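Protein (sliding clamp) (Enterobacteria phage RB69, PDB 1B77) assembles as a three-subunit ring that probably encircles DNA and tethers the phage DNA polymerase to it, making synthesis processive. Local coordinates at residues S59-I63 with T89-P93; S19-Q25 with D51-L57; L133-A139 with N150-V155; M30-V34 with V101-I107; M1-K5 with D69-I73. All coordinates share one frame; numbering follows the deposited sequence.

Interactions 1, 2, 4 and 5 lie in one half of the subunit, and interaction 3 in the other. Phe60 and Trp92 of interaction 1 both rest on Leu54 of interaction 2, while the tip of Phe60 also reaches Ile73 of interaction 5; the centres of interactions 1 and 2 lie about 12 Å apart. Interaction 2 leads to interaction 4 through Leu22 on Phe102 and Ile21 on the strand holding Met30 and Thr31, with about 11 Å between these two contact centres. Interaction 3 is about 25 Å from interaction 1 at the nearest atoms within one chain. Around the ring the two come together: Trp92 packs on Leu133 of a neighbouring subunit, so both border the interface.

Interaction 1 of 5, residues S59-I63 with T89-P93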
# COMPACT_ATOMS: atom_id res chain seq x y z
N SER A 59 -12.15 13.18 7.18
CA SER A 59 -10.93 13.79 7.72
C SER A 59 -11.12 14.17 9.18
O SER A 59 -10.17 14.15 9.97
CB SER A 59 -10.54 15.04 6.91
OG SER A 59 -10.27 14.70 5.56
N PHE A 60 -12.35 14.52 9.55
CA PHE A 60 -12.68 14.85 10.93
C PHE A 60 -12.45 13.60 11.78
O PHE A 60 -11.73 13.63 12.78
CB PHE A 60 -14.14 15.28 11.03
CG PHE A 60 -14.63 15.46 12.45
CD1 PHE A 60 -14.19 16.53 13.22
CD2 PHE A 60 -15.55 14.57 12.99
CE1 PHE A 60 -14.66 16.71 14.52
CE2 PHE A 60 -16.02 14.74 14.29
CZ PHE A 60 -15.57 15.81 15.06
N LEU A 61 -13.06 12.49 11.37
CA LEU A 61 -12.92 11.23 12.09
C LEU A 61 -11.45 10.82 12.22
O LEU A 61 -11.01 10.39 13.30
CB LEU A 61 -13.70 10.12 11.38
CG LEU A 61 -15.21 10.38 11.30
CD1 LEU A 61 -15.87 9.31 10.43
CD2 LEU A 61 -15.80 10.38 12.71
N SER A 62 -10.68 10.95 11.14
CA SER A 62 -9.26 10.61 11.19
C SER A 62 -8.54 11.44 12.25
O SER A 62 -7.67 10.95 12.96
CB SER A 62 -8.61 10.84 9.83
OG SER A 62 -9.15 9.97 8.86
N ILE A 63 -8.92 12.71 12.35
CA ILE A 63 -8.32 13.59 13.34
C ILE A 63 -8.58 13.10 14.77
O ILE A 63 -7.75 13.27 15.67
CB ILE A 63 -8.83 15.04 13.15
CG1 ILE A 63 -7.83 15.82 12.30
CG2 ILE A 63 -9.07 15.72 14.49
CD1 ILE A 63 -6.46 15.93 12.93
N THR A 89 -5.31 21.08 21.99
CA THR A 89 -6.65 21.37 21.50
C THR A 89 -6.63 21.36 19.96
O THR A 89 -5.69 21.85 19.34
CB THR A 89 -7.12 22.76 21.99
OG1 THR A 89 -7.07 22.81 23.42
CG2 THR A 89 -8.55 23.05 21.53
N VAL A 90 -7.66 20.78 19.37
CA VAL A 90 -7.76 20.74 17.92
C VAL A 90 -9.05 21.44 17.53
O VAL A 90 -10.12 21.12 18.04
CB VAL A 90 -7.82 19.29 17.36
CG1 VAL A 90 -8.06 19.32 15.85
CG2 VAL A 90 -6.53 18.54 17.68
N TYR A 91 -8.96 22.41 16.62
CA TYR A 91 -10.14 23.10 16.15
C TYR A 91 -10.46 22.59 14.76
O TYR A 91 -9.56 22.40 13.94
CB TYR A 91 -9.91 24.61 16.13
CG TYR A 91 -9.56 25.19 17.48
CD1 TYR A 91 -10.53 25.35 18.46
CD2 TYR A 91 -8.25 25.55 17.78
CE1 TYR A 91 -10.21 25.87 19.72
CE2 TYR A 91 -7.91 26.06 19.02
CZ TYR A 91 -8.89 26.22 19.99
OH TYR A 91 -8.54 26.72 21.22
N TRP A 92 -11.74 22.35 14.49
CA TRP A 92 -12.18 21.85 13.19
C TRP A 92 -13.31 22.74 12.69
O TRP A 92 -14.21 23.10 13.44
CB TRP A 92 -12.63 20.39 13.30
CG TRP A 92 -12.83 19.72 11.97
CD1 TRP A 92 -13.96 19.71 11.21
CD2 TRP A 92 -11.84 18.98 11.23
NE1 TRP A 92 -13.75 19.02 10.04
CE2 TRP A 92 -12.45 18.56 10.03
CE3 TRP A 92 -10.50 18.64 11.47
CZ2 TRP A 92 -11.77 17.81 9.06
CZ3 TRP A 92 -9.82 17.90 10.50
CH2 TRP A 92 -10.46 17.49 9.31
N PRO A 93 -13.29 23.10 11.40
CA PRO A 93 -14.34 23.96 10.86
C PRO A 93 -15.76 23.40 10.85
O PRO A 93 -15.98 22.23 10.53
CB PRO A 93 -13.84 24.27 9.46
CG PRO A 93 -13.12 23.01 9.09
CD PRO A 93 -12.33 22.73 10.34
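Trp92 lies across the backbone of Ser59 and Phe60, where helix 57-64 packs on strand 88-92, an edge strand, within its own chain, of a three-stranded antiparallel sheet in the processivity-factor fold. Over this short span helix and strand run almost exactly antiparallel, with their axes 10.5 Å apart, and apolar contact fills the distance between them. The indole is the centrepiece. Its CG stands anti to the backbone N (chi1 -168°), which swings the ring off the strand toward the helix. One face takes Phe60 CA as a CH-pi contact, 3.8 Å from the centroid of the six-membered ring and close to its normal; the opposite face is covered by CD of the next residue, Pro93. The Phe60 ring does not lie flat on the indole; its edge meets the face of the five-membered ring in a T-shaped pair, centroids 5.0 Å apart and planes at 66°, with Phe60 CD1 3.7 Å from Trp92 CG. Ile63, one helical turn further on, extends the contact toward Val90. Its chi1 of -96° is well off a staggered value, a sign of some strain, and its two branches part: CG2 reaches Val90 CG1 at 4.0 Å, and CG1 goes to the benzo end of the indole. The sheet continues beyond Thr89 and Val90 into a strand of a neighbouring subunit, whose Leu133 packs on both Ile63 and Trp92. The far corner of the indole is closed by Ser59, with CB 3.4 Å from Trp92 CH2.

Interaction 2 of 5, residues S19-Q25 with D51-L57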
# COMPACT_ATOMS: atom_id res chain seq x y z
N SER A 19 -19.70 12.50 1.79
CA SER A 19 -18.50 13.00 2.45
C SER A 19 -18.79 13.99 3.58
O SER A 19 -17.92 14.27 4.41
CB SER A 19 -17.56 13.64 1.42
OG SER A 19 -18.23 14.65 0.69
N GLY A 20 -20.00 14.53 3.60
CA GLY A 20 -20.36 15.48 4.64
C GLY A 20 -21.54 14.98 5.44
O GLY A 20 -22.16 13.98 5.07
N ILE A 21 -21.85 15.64 6.54
CA ILE A 21 -22.99 15.21 7.34
C ILE A 21 -23.50 16.28 8.30
O ILE A 21 -22.79 17.23 8.64
CB ILE A 21 -22.63 13.95 8.16
CG1 ILE A 21 -23.89 13.32 8.75
CG2 ILE A 21 -21.66 14.30 9.26
CD1 ILE A 21 -23.65 11.96 9.35
N LEU A 22 -24.75 16.14 8.72
CA LEU A 22 -25.30 17.06 9.69
C LEU A 22 -25.57 16.22 10.94
O LEU A 22 -26.34 15.26 10.89
CB LEU A 22 -26.61 17.69 9.19
CG LEU A 22 -27.35 18.55 10.24
CD1 LEU A 22 -26.48 19.76 10.64
CD2 LEU A 22 -28.69 19.02 9.68
N LEU A 23 -24.91 16.56 12.04
CA LEU A 23 -25.13 15.83 13.29
C LEU A 23 -26.15 16.63 14.09
O LEU A 23 -26.05 17.85 14.18
CB LEU A 23 -23.84 15.70 14.08
CG LEU A 23 -22.70 14.91 13.46
CD1 LEU A 23 -21.46 15.04 14.33
CD2 LEU A 23 -23.11 13.45 13.30
N SER A 24 -27.14 15.93 14.64
CA SER A 24 -28.20 16.56 15.44
C SER A 24 -28.21 15.98 16.84
O SER A 24 -27.93 14.79 17.04
CB SER A 24 -29.58 16.33 14.79
OG SER A 24 -29.64 16.90 13.49
N GLN A 25 -28.55 16.81 17.82
CA GLN A 25 -28.59 16.37 19.20
C GLN A 25 -29.45 15.11 19.35
O GLN A 25 -30.52 15.00 18.75
CB GLN A 25 -29.11 17.50 20.08
CG GLN A 25 -28.26 18.77 19.96
CD GLN A 25 -28.69 19.86 20.91
OE1 GLN A 25 -28.90 19.61 22.10
NE2 GLN A 25 -28.81 21.09 20.40
N ASP A 51 -25.70 20.87 17.60
CA ASP A 51 -25.91 20.65 16.18
C ASP A 51 -24.79 21.30 15.38
O ASP A 51 -24.39 22.44 15.64
CB ASP A 51 -27.27 21.20 15.75
CG ASP A 51 -28.38 20.74 16.66
OD1 ASP A 51 -28.95 19.65 16.39
OD2 ASP A 51 -28.68 21.45 17.65
N VAL A 52 -24.26 20.56 14.41
CA VAL A 52 -23.17 21.08 13.60
C VAL A 52 -23.02 20.28 12.31
O VAL A 52 -23.17 19.06 12.30
CB VAL A 52 -21.84 21.06 14.39
CG1 VAL A 52 -21.42 19.62 14.67
CG2 VAL A 52 -20.74 21.83 13.63
N ALA A 53 -22.74 20.99 11.23
CA ALA A 53 -22.56 20.36 9.94
C ALA A 53 -21.07 20.18 9.67
O ALA A 53 -20.27 21.08 9.92
CB ALA A 53 -23.20 21.21 8.85
N LEU A 54 -20.71 19.02 9.14
CA LEU A 54 -19.33 18.72 8.80
C LEU A 54 -19.22 18.53 7.28
O LEU A 54 -19.94 17.72 6.70
CB LEU A 54 -18.88 17.45 9.53
CG LEU A 54 -18.68 17.62 11.03
CD1 LEU A 54 -18.62 16.25 11.70
CD2 LEU A 54 -17.40 18.41 11.28
N TYR A 55 -18.33 19.29 6.66
CA TYR A 55 -18.11 19.24 5.21
C TYR A 55 -17.29 18.01 4.83
O TYR A 55 -17.56 17.37 3.81
CB TYR A 55 -17.36 20.49 4.76
CG TYR A 55 -17.24 20.64 3.26
CD1 TYR A 55 -18.34 20.96 2.48
CD2 TYR A 55 -16.01 20.46 2.61
CE1 TYR A 55 -18.24 21.10 1.09
CE2 TYR A 55 -15.89 20.59 1.23
CZ TYR A 55 -17.01 20.91 0.47
OH TYR A 55 -16.89 21.07 -0.89
N ASP A 56 -16.28 17.69 5.64
CA ASP A 56 -15.40 16.55 5.38
C ASP A 56 -15.36 15.62 6.59
O ASP A 56 -14.40 15.62 7.36
CB ASP A 56 -13.98 17.04 5.08
CG ASP A 56 -13.08 15.95 4.51
OD1 ASP A 56 -13.38 14.74 4.70
OD2 ASP A 56 -12.06 16.30 3.89
N LEU A 57 -16.42 14.84 6.74
CA LEU A 57 -16.56 13.91 7.85
C LEU A 57 -15.40 12.94 8.00
O LEU A 57 -14.93 12.68 9.11
CB LEU A 57 -17.86 13.12 7.70
CG LEU A 57 -18.13 12.03 8.74
CD1 LEU A 57 -18.04 12.61 10.13
CD2 LEU A 57 -19.49 11.40 8.48
O HOH W 1 -15.45 12.85 4.19
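Ile21 and Leu54, like Leu23 and Val52, face each other as hydrogen-bonded pairs of a two-stranded antiparallel sheet formed by strands 21-23 and 52-54. All four side chains project from the same face, whereas Leu22 and Ala53, the non-hydrogen-bonded pair between them, project from the other. On the first face Ile21 points its CG2 branch at Leu57, coming within 3.7 Å of CD2. Leu57 can answer because its CG is anti to N (chi1 176°), which folds the side chain back over the strand end. Leu23 and Leu54 meet by their CD1 methyls, their side chains passing at a slant, 4.1 Å apart. On the other face Leu22 leans its CD1 over Ala53 CB. At one end Asp51 grips Gln25 twice: OD1 accepts the backbone N, and OD2 takes NE2 at 2.8 Å. The side chains cross at about a right angle, the amide plane turned 48° from the carboxylate, and both donors come from above the carboxylate plane. At the other end Ser19 O accepts Leu57 N at 2.8 Å and also a water shared with Asp56 OD1. Asp56 is the N-cap of helix 57-64 and binds Ser59 N. The chemistry is thus divided: apolar packing of Ile21, Leu23, Leu54 and Leu57 on one face is bounded by polar ties at both ends, which probably help hold the two segments in register.

Interaction 3 of 5, residues L133-A139 with N150-V155; sequences LQIDTIA and NGYNKV
A beta hairpin of strands 137-143 and 146-152 opens here into a classic beta bulge, Asp136 and Thr137 both lying opposite Tyr152. Tyr152 O takes both their backbone N-H groups, and both bonds are weak: Asp136 N is 3.0 Å away at a bent angle, Thr137 N 3.4 Å. In return Tyr152 N gives Thr137 O a nearly straight bond of 2.8 Å. Beyond the bulge the pairing becomes regular, Ala139 and Asn150 exchanging two backbone bonds. Asp136 ties the bulged end. With chi1 at 61° its CG sits between the backbone N and the carbonyl carbon, which brings the carboxylate to the backbone of Lys154, and OD1 receives Lys154 N at 2.6 Å through its syn lone pair. The two side chains cross at about a right angle, with OD2 lying 3.2 Å from Lys154 CB. Lys154 then turns about its CB-CG bond, and its NZ bonds Ser158 O. On the face of the sheet bearing Thr137, Ala139 and Tyr152, the tyrosine ring turns its edge to the neighbouring strand: Thr137 O lies in the ring plane, and Ala139 CB is 3.8 Å from CE1. Thr137 CG2 lies against Lys154 CB, while its hydroxyl OG1 is buried with no partner in the model. The missing side chain of Gly151 leaves room for Ile135 CD1, 4.1 Å from Gly151 CA. Strand 137-143 lies between strands 146-152 and 178-183, Ile138 packing on Ile182; strand 146-152 is flanked on its other side by strand 165-171, and Leu133 follows helix 120-132 at the subunit interface.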
# COMPACT_ATOMS: atom_id res chain seq x y z
N LEU A 133 -15.34 -9.14 -11.36
CA LEU A 133 -16.05 -9.54 -12.58
C LEU A 133 -16.78 -8.34 -13.19
O LEU A 133 -17.66 -8.51 -14.03
CB LEU A 133 -17.07 -10.64 -12.28
CG LEU A 133 -16.57 -12.01 -11.82
CD1 LEU A 133 -17.75 -12.85 -11.35
CD2 LEU A 133 -15.86 -12.70 -12.97
N GLN A 134 -16.42 -7.15 -12.74
CA GLN A 134 -17.04 -5.91 -13.21
C GLN A 134 -18.56 -5.97 -13.11
O GLN A 134 -19.26 -5.58 -14.04
CB GLN A 134 -16.65 -5.59 -14.65
CG GLN A 134 -15.16 -5.45 -14.90
CD GLN A 134 -14.52 -6.77 -15.24
OE1 GLN A 134 -14.88 -7.40 -16.23
NE2 GLN A 134 -13.57 -7.20 -14.41
N ILE A 135 -19.06 -6.47 -11.99
CA ILE A 135 -20.50 -6.52 -11.79
C ILE A 135 -20.89 -5.14 -11.28
O ILE A 135 -20.48 -4.73 -10.20
CB ILE A 135 -20.89 -7.59 -10.74
CG1 ILE A 135 -20.50 -8.99 -11.26
CG2 ILE A 135 -22.39 -7.53 -10.46
CD1 ILE A 135 -20.82 -10.13 -10.31
N ASP A 136 -21.67 -4.42 -12.08
CA ASP A 136 -22.09 -3.07 -11.71
C ASP A 136 -23.57 -3.02 -11.32
O ASP A 136 -24.07 -1.97 -10.90
CB ASP A 136 -21.83 -2.11 -12.87
CG ASP A 136 -22.61 -2.49 -14.13
OD1 ASP A 136 -23.18 -3.60 -14.18
OD2 ASP A 136 -22.63 -1.67 -15.08
N THR A 137 -24.25 -4.15 -11.43
CA THR A 137 -25.66 -4.20 -11.09
C THR A 137 -26.09 -5.60 -10.69
O THR A 137 -25.65 -6.59 -11.28
CB THR A 137 -26.54 -3.78 -12.28
OG1 THR A 137 -26.45 -4.78 -13.30
CG2 THR A 137 -26.06 -2.45 -12.86
N ILE A 138 -26.94 -5.69 -9.67
CA ILE A 138 -27.44 -6.98 -9.22
C ILE A 138 -28.96 -6.96 -9.31
O ILE A 138 -29.57 -5.89 -9.34
CB ILE A 138 -27.05 -7.28 -7.76
CG1 ILE A 138 -27.69 -6.26 -6.82
CG2 ILE A 138 -25.54 -7.27 -7.60
CD1 ILE A 138 -27.55 -6.60 -5.36
N ALA A 139 -29.56 -8.14 -9.36
CA ALA A 139 -31.00 -8.27 -9.42
C ALA A 139 -31.45 -9.33 -8.41
O ALA A 139 -30.96 -10.45 -8.41
CB ALA A 139 -31.44 -8.67 -10.82
N ASN A 150 -28.67 -12.15 -8.66
CA ASN A 150 -27.87 -12.36 -9.86
C ASN A 150 -27.05 -11.09 -10.11
O ASN A 150 -27.57 -9.98 -9.97
CB ASN A 150 -28.75 -12.64 -11.07
CG ASN A 150 -29.46 -13.97 -10.98
OD1 ASN A 150 -28.83 -15.02 -10.79
ND2 ASN A 150 -30.78 -13.95 -11.12
N GLY A 151 -25.79 -11.27 -10.47
CA GLY A 151 -24.93 -10.12 -10.74
C GLY A 151 -24.63 -10.00 -12.22
O GLY A 151 -24.31 -10.99 -12.87
N TYR A 152 -24.73 -8.78 -12.74
CA TYR A 152 -24.49 -8.54 -14.16
C TYR A 152 -23.55 -7.38 -14.43
O TYR A 152 -23.20 -6.61 -13.54
CB TYR A 152 -25.80 -8.23 -14.89
CG TYR A 152 -26.95 -9.17 -14.66
CD1 TYR A 152 -27.73 -9.08 -13.50
CD2 TYR A 152 -27.29 -10.12 -15.61
CE1 TYR A 152 -28.83 -9.92 -13.31
CE2 TYR A 152 -28.39 -10.96 -15.43
CZ TYR A 152 -29.15 -10.85 -14.29
OH TYR A 152 -30.23 -11.68 -14.13
N ASN A 153 -23.14 -7.27 -15.69
CA ASN A 153 -22.29 -6.17 -16.13
C ASN A 153 -23.17 -5.40 -17.10
O ASN A 153 -23.15 -5.66 -18.30
CB ASN A 153 -21.04 -6.67 -16.86
CG ASN A 153 -20.07 -5.55 -17.18
OD1 ASN A 153 -20.47 -4.48 -17.64
ND2 ASN A 153 -18.79 -5.78 -16.93
N LYS A 154 -23.95 -4.48 -16.55
CA LYS A 154 -24.87 -3.64 -17.31
C LYS A 154 -24.27 -3.04 -18.58
O LYS A 154 -24.95 -2.92 -19.61
CB LYS A 154 -25.37 -2.51 -16.40
CG LYS A 154 -26.39 -1.58 -17.03
CD LYS A 154 -27.74 -2.24 -17.18
CE LYS A 154 -28.79 -1.23 -17.60
NZ LYS A 154 -30.14 -1.86 -17.68
N VAL A 155 -23.00 -2.67 -18.52
CA VAL A 155 -22.32 -2.08 -19.66
C VAL A 155 -22.35 -2.96 -20.91
O VAL A 155 -22.78 -2.53 -21.98
CB VAL A 155 -20.86 -1.74 -19.32
CG1 VAL A 155 -20.20 -1.04 -20.49
CG2 VAL A 155 -20.81 -0.86 -18.07

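Interaction 4 of 5, residues M30-V34 with V101-I107; sequences MTRAV and VFPNKPI
Met30, Arg32 and Val34 meet the 101-107 segment mostly through apolar contact, much of it on two prolines. Met30 carries the most. Its CG sits between the backbone N and the carbonyl carbon (chi1 62°), and from there the chain runs out extended, laying SD and CE between the proline rings. SD is 3.6 Å from Pro106 CA and 3.9 Å from Pro103 CB; the methyl CE comes 3.9 Å from Pro106 CD and also touches Pro103 O. The flank of Pro103 rests on the strand: CG is 3.4 Å from Arg32 CB and close to the carbonyl carbon of Thr31. Arg32, its CG anti to N, leads its extended chain away from this proline. At the far end Val34 and Val101 cross at about a right angle and come closest at their CG2 methyls, 4.2 Å apart. The polar part is indirect. One water donates to Val101 O at 2.9 Å and is hydrogen-bonded to Thr31 OG1 at 2.8 Å, bridging backbone and hydroxyl beside Pro103. Further polar ties go to other parts of the chain: Arg32 O accepts Asn18 ND2, and Ile107 N bonds Tyr39 OH. Strand 28-32 is, within the chain, an outermost strand of a six-stranded antiparallel sheet, and the segment laid along it belongs to the link between strands 88-92 and 114-118, an arrangement consistent with the interdomain connecting loop of ring-shaped processivity factors.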
# COMPACT_ATOMS: atom_id res chain seq x y z
N MET A 30 -27.88 9.96 10.82
CA MET A 30 -28.37 9.57 9.52
C MET A 30 -27.69 10.40 8.44
O MET A 30 -27.15 11.48 8.70
CB MET A 30 -29.88 9.75 9.42
CG MET A 30 -30.38 11.18 9.59
SD MET A 30 -32.17 11.30 9.31
CE MET A 30 -32.50 12.97 9.89
N THR A 31 -27.71 9.88 7.22
CA THR A 31 -27.12 10.58 6.10
C THR A 31 -27.78 10.09 4.83
O THR A 31 -28.47 9.06 4.82
CB THR A 31 -25.60 10.29 6.01
OG1 THR A 31 -25.01 11.13 5.00
CG2 THR A 31 -25.35 8.83 5.66
N ARG A 32 -27.59 10.83 3.75
CA ARG A 32 -28.15 10.45 2.47
C ARG A 32 -27.21 10.95 1.38
O ARG A 32 -26.66 12.04 1.49
CB ARG A 32 -29.55 11.05 2.31
CG ARG A 32 -30.15 10.82 0.93
CD ARG A 32 -31.66 11.08 0.91
NE ARG A 32 -32.17 10.97 -0.45
CZ ARG A 32 -33.46 10.99 -0.79
NH1 ARG A 32 -34.39 11.12 0.15
NH2 ARG A 32 -33.82 10.88 -2.06
N ALA A 33 -27.03 10.14 0.34
CA ALA A 33 -26.15 10.49 -0.76
C ALA A 33 -26.62 11.74 -1.50
O ALA A 33 -27.82 12.05 -1.53
CB ALA A 33 -26.03 9.32 -1.72
N VAL A 34 -25.68 12.46 -2.08
CA VAL A 34 -25.99 13.65 -2.84
C VAL A 34 -26.98 13.31 -3.95
O VAL A 34 -27.89 14.08 -4.22
CB VAL A 34 -24.71 14.26 -3.46
CG1 VAL A 34 -25.08 15.42 -4.41
CG2 VAL A 34 -23.80 14.77 -2.35
N VAL A 101 -25.27 18.05 1.68
CA VAL A 101 -26.62 17.54 1.44
C VAL A 101 -26.96 16.62 2.60
O VAL A 101 -26.14 15.79 3.00
CB VAL A 101 -26.69 16.76 0.11
CG1 VAL A 101 -28.06 16.10 -0.04
CG2 VAL A 101 -26.44 17.71 -1.04
N PHE A 102 -28.16 16.76 3.15
CA PHE A 102 -28.56 15.95 4.29
C PHE A 102 -30.07 15.73 4.38
O PHE A 102 -30.86 16.52 3.87
CB PHE A 102 -28.08 16.63 5.57
CG PHE A 102 -28.71 17.98 5.82
CD1 PHE A 102 -29.92 18.09 6.50
CD2 PHE A 102 -28.09 19.15 5.37
CE1 PHE A 102 -30.52 19.34 6.72
CE2 PHE A 102 -28.67 20.39 5.58
CZ PHE A 102 -29.88 20.49 6.26
N PRO A 103 -30.48 14.64 5.04
CA PRO A 103 -31.89 14.29 5.23
C PRO A 103 -32.50 15.25 6.25
O PRO A 103 -31.94 15.43 7.33
CB PRO A 103 -31.83 12.86 5.78
CG PRO A 103 -30.50 12.35 5.28
CD PRO A 103 -29.62 13.53 5.50
N ASN A 104 -33.64 15.86 5.93
CA ASN A 104 -34.27 16.79 6.89
C ASN A 104 -35.08 16.01 7.93
O ASN A 104 -35.43 16.54 8.98
CB ASN A 104 -35.17 17.80 6.17
CG ASN A 104 -36.39 17.16 5.52
OD1 ASN A 104 -37.29 17.85 5.03
ND2 ASN A 104 -36.43 15.83 5.50
N LYS A 105 -35.35 14.75 7.62
CA LYS A 105 -36.10 13.88 8.51
C LYS A 105 -35.80 12.43 8.14
O LYS A 105 -35.57 12.11 6.97
CB LYS A 105 -37.61 14.15 8.36
CG LYS A 105 -38.17 13.85 6.98
CD LYS A 105 -39.57 14.44 6.78
CE LYS A 105 -39.53 15.97 6.70
NZ LYS A 105 -40.87 16.57 6.40
N PRO A 106 -35.80 11.53 9.12
CA PRO A 106 -35.52 10.11 8.84
C PRO A 106 -36.50 9.50 7.86
O PRO A 106 -37.61 10.00 7.67
CB PRO A 106 -35.61 9.47 10.22
CG PRO A 106 -36.59 10.36 10.94
CD PRO A 106 -36.10 11.73 10.55
N ILE A 107 -36.09 8.41 7.22
CA ILE A 107 -36.95 7.74 6.26
C ILE A 107 -37.84 6.73 6.95
O ILE A 107 -37.38 5.94 7.78
CB ILE A 107 -36.12 7.01 5.18
CG1 ILE A 107 -35.33 8.02 4.35
CG2 ILE A 107 -37.03 6.19 4.28
CD1 ILE A 107 -36.20 8.98 3.56
O HOH W 2 -26.23 13.66 5.02

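Interaction 5 of 5, residues M1-K5 with D69-I73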
# COMPACT_ATOMS: atom_id res chain seq x y z
N MET A 1 -19.56 16.66 23.94
CA MET A 1 -19.92 15.25 23.61
C MET A 1 -18.67 14.42 23.37
O MET A 1 -17.58 14.95 23.18
CB MET A 1 -20.79 15.20 22.36
CG MET A 1 -20.06 15.65 21.11
SD MET A 1 -20.96 15.25 19.61
CE MET A 1 -20.86 13.50 19.66
N LYS A 2 -18.84 13.10 23.37
CA LYS A 2 -17.75 12.19 23.12
C LYS A 2 -18.15 11.17 22.07
O LYS A 2 -19.31 10.77 21.99
CB LYS A 2 -17.35 11.46 24.41
CG LYS A 2 -16.76 12.38 25.48
CD LYS A 2 -16.26 11.57 26.67
CE LYS A 2 -15.60 12.46 27.73
NZ LYS A 2 -16.55 13.39 28.40
N LEU A 3 -17.20 10.76 21.24
CA LEU A 3 -17.47 9.78 20.21
C LEU A 3 -16.63 8.53 20.46
O LEU A 3 -15.40 8.58 20.45
CB LEU A 3 -17.15 10.34 18.82
CG LEU A 3 -18.06 11.48 18.36
CD1 LEU A 3 -17.59 11.99 17.01
CD2 LEU A 3 -19.49 10.98 18.27
N SER A 4 -17.31 7.41 20.70
CA SER A 4 -16.63 6.14 20.94
C SER A 4 -16.20 5.55 19.59
O SER A 4 -16.65 6.00 18.54
CB SER A 4 -17.57 5.17 21.65
OG SER A 4 -18.72 4.91 20.86
N LYS A 5 -15.32 4.55 19.64
CA LYS A 5 -14.82 3.91 18.43
C LYS A 5 -15.92 3.22 17.62
O LYS A 5 -15.83 3.14 16.40
CB LYS A 5 -13.71 2.92 18.79
CG LYS A 5 -12.38 3.58 19.15
CD LYS A 5 -11.34 3.39 18.04
CE LYS A 5 -10.06 4.17 18.34
NZ LYS A 5 -8.99 3.92 17.32
N ASP A 69 -8.94 8.97 23.41
CA ASP A 69 -10.23 8.38 23.10
C ASP A 69 -11.40 9.06 23.83
O ASP A 69 -12.54 8.96 23.40
CB ASP A 69 -10.23 6.89 23.45
CG ASP A 69 -9.11 6.13 22.76
OD1 ASP A 69 -8.96 6.27 21.52
OD2 ASP A 69 -8.37 5.39 23.46
N ASP A 70 -11.11 9.75 24.93
CA ASP A 70 -12.16 10.43 25.68
C ASP A 70 -12.14 11.94 25.46
O ASP A 70 -12.69 12.70 26.26
CB ASP A 70 -12.03 10.11 27.17
CG ASP A 70 -10.89 10.84 27.84
OD1 ASP A 70 -9.74 10.71 27.35
OD2 ASP A 70 -11.13 11.54 28.85
N ALA A 71 -11.50 12.36 24.37
CA ALA A 71 -11.43 13.78 24.06
C ALA A 71 -12.84 14.36 24.02
O ALA A 71 -13.74 13.81 23.38
CB ALA A 71 -10.73 13.99 22.72
N GLU A 72 -13.04 15.47 24.72
CA GLU A 72 -14.33 16.12 24.77
C GLU A 72 -14.45 17.06 23.58
O GLU A 72 -13.55 17.86 23.31
CB GLU A 72 -14.44 16.92 26.07
CG GLU A 72 -15.79 17.58 26.33
CD GLU A 72 -16.87 16.59 26.75
OE1 GLU A 72 -16.63 15.80 27.69
OE2 GLU A 72 -17.96 16.61 26.14
N ILE A 73 -15.55 16.95 22.84
CA ILE A 73 -15.75 17.81 21.69
C ILE A 73 -17.00 18.66 21.86
O ILE A 73 -18.05 18.17 22.26
CB ILE A 73 -15.83 17.01 20.37
CG1 ILE A 73 -16.34 17.91 19.25
CG2 ILE A 73 -16.69 15.78 20.56
CD1 ILE A 73 -16.47 17.22 17.92
O HOH W 3 -14.64 11.62 21.96
O HOH W 4 -13.29 7.26 20.99
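Lys2 arches over the 70-72 backbone to reach Glu72. Its CB leaves the chain level with Glu72, and CG, anti to the carbonyl carbon, passes 3.9 Å from Ala71 O. CD continues to Asp70 O, 3.8 Å away, and CE draws closer to the same oxygen, at 3.3 Å. Up to here the lysine is extended; the last torsion (chi4 67°) then bends NZ back onto Glu72 OE1 in a salt bridge modelled at 2.5 Å, shorter than usual, so its exact length is uncertain. NZ comes on the syn side of that oxygen, 28° out of the carboxylate plane, and the two side chains cross at about a right angle. Glu72 turns at its own CB-CG bond, which sets OE2 against the N-terminal amino group: Met1 N is 2.7 Å away, nearly in line with the C-O bond. One carboxylate thus serves two cations, a network that would probably keep Glu72 ionised. The same amino group donates to Ile73 O at 2.7 Å and to Asp49 OD2. These bonds fasten the chain start alongside strand 72-75, an outermost strand of the three-stranded antiparallel sheet, just ahead of helix 5-15, whose N-cap is Ser4. Met1 and Ile73 lie side by side pointing the same way, and both also touch Phe50. Past Lys2 the backbones part and waters fill in. One accepts Leu3 N at 2.8 Å and donates to Ala71 O; another donates to Leu3 O and to Asp69 O. Leu3 turns its side chain to Leu64 of helix 57-64.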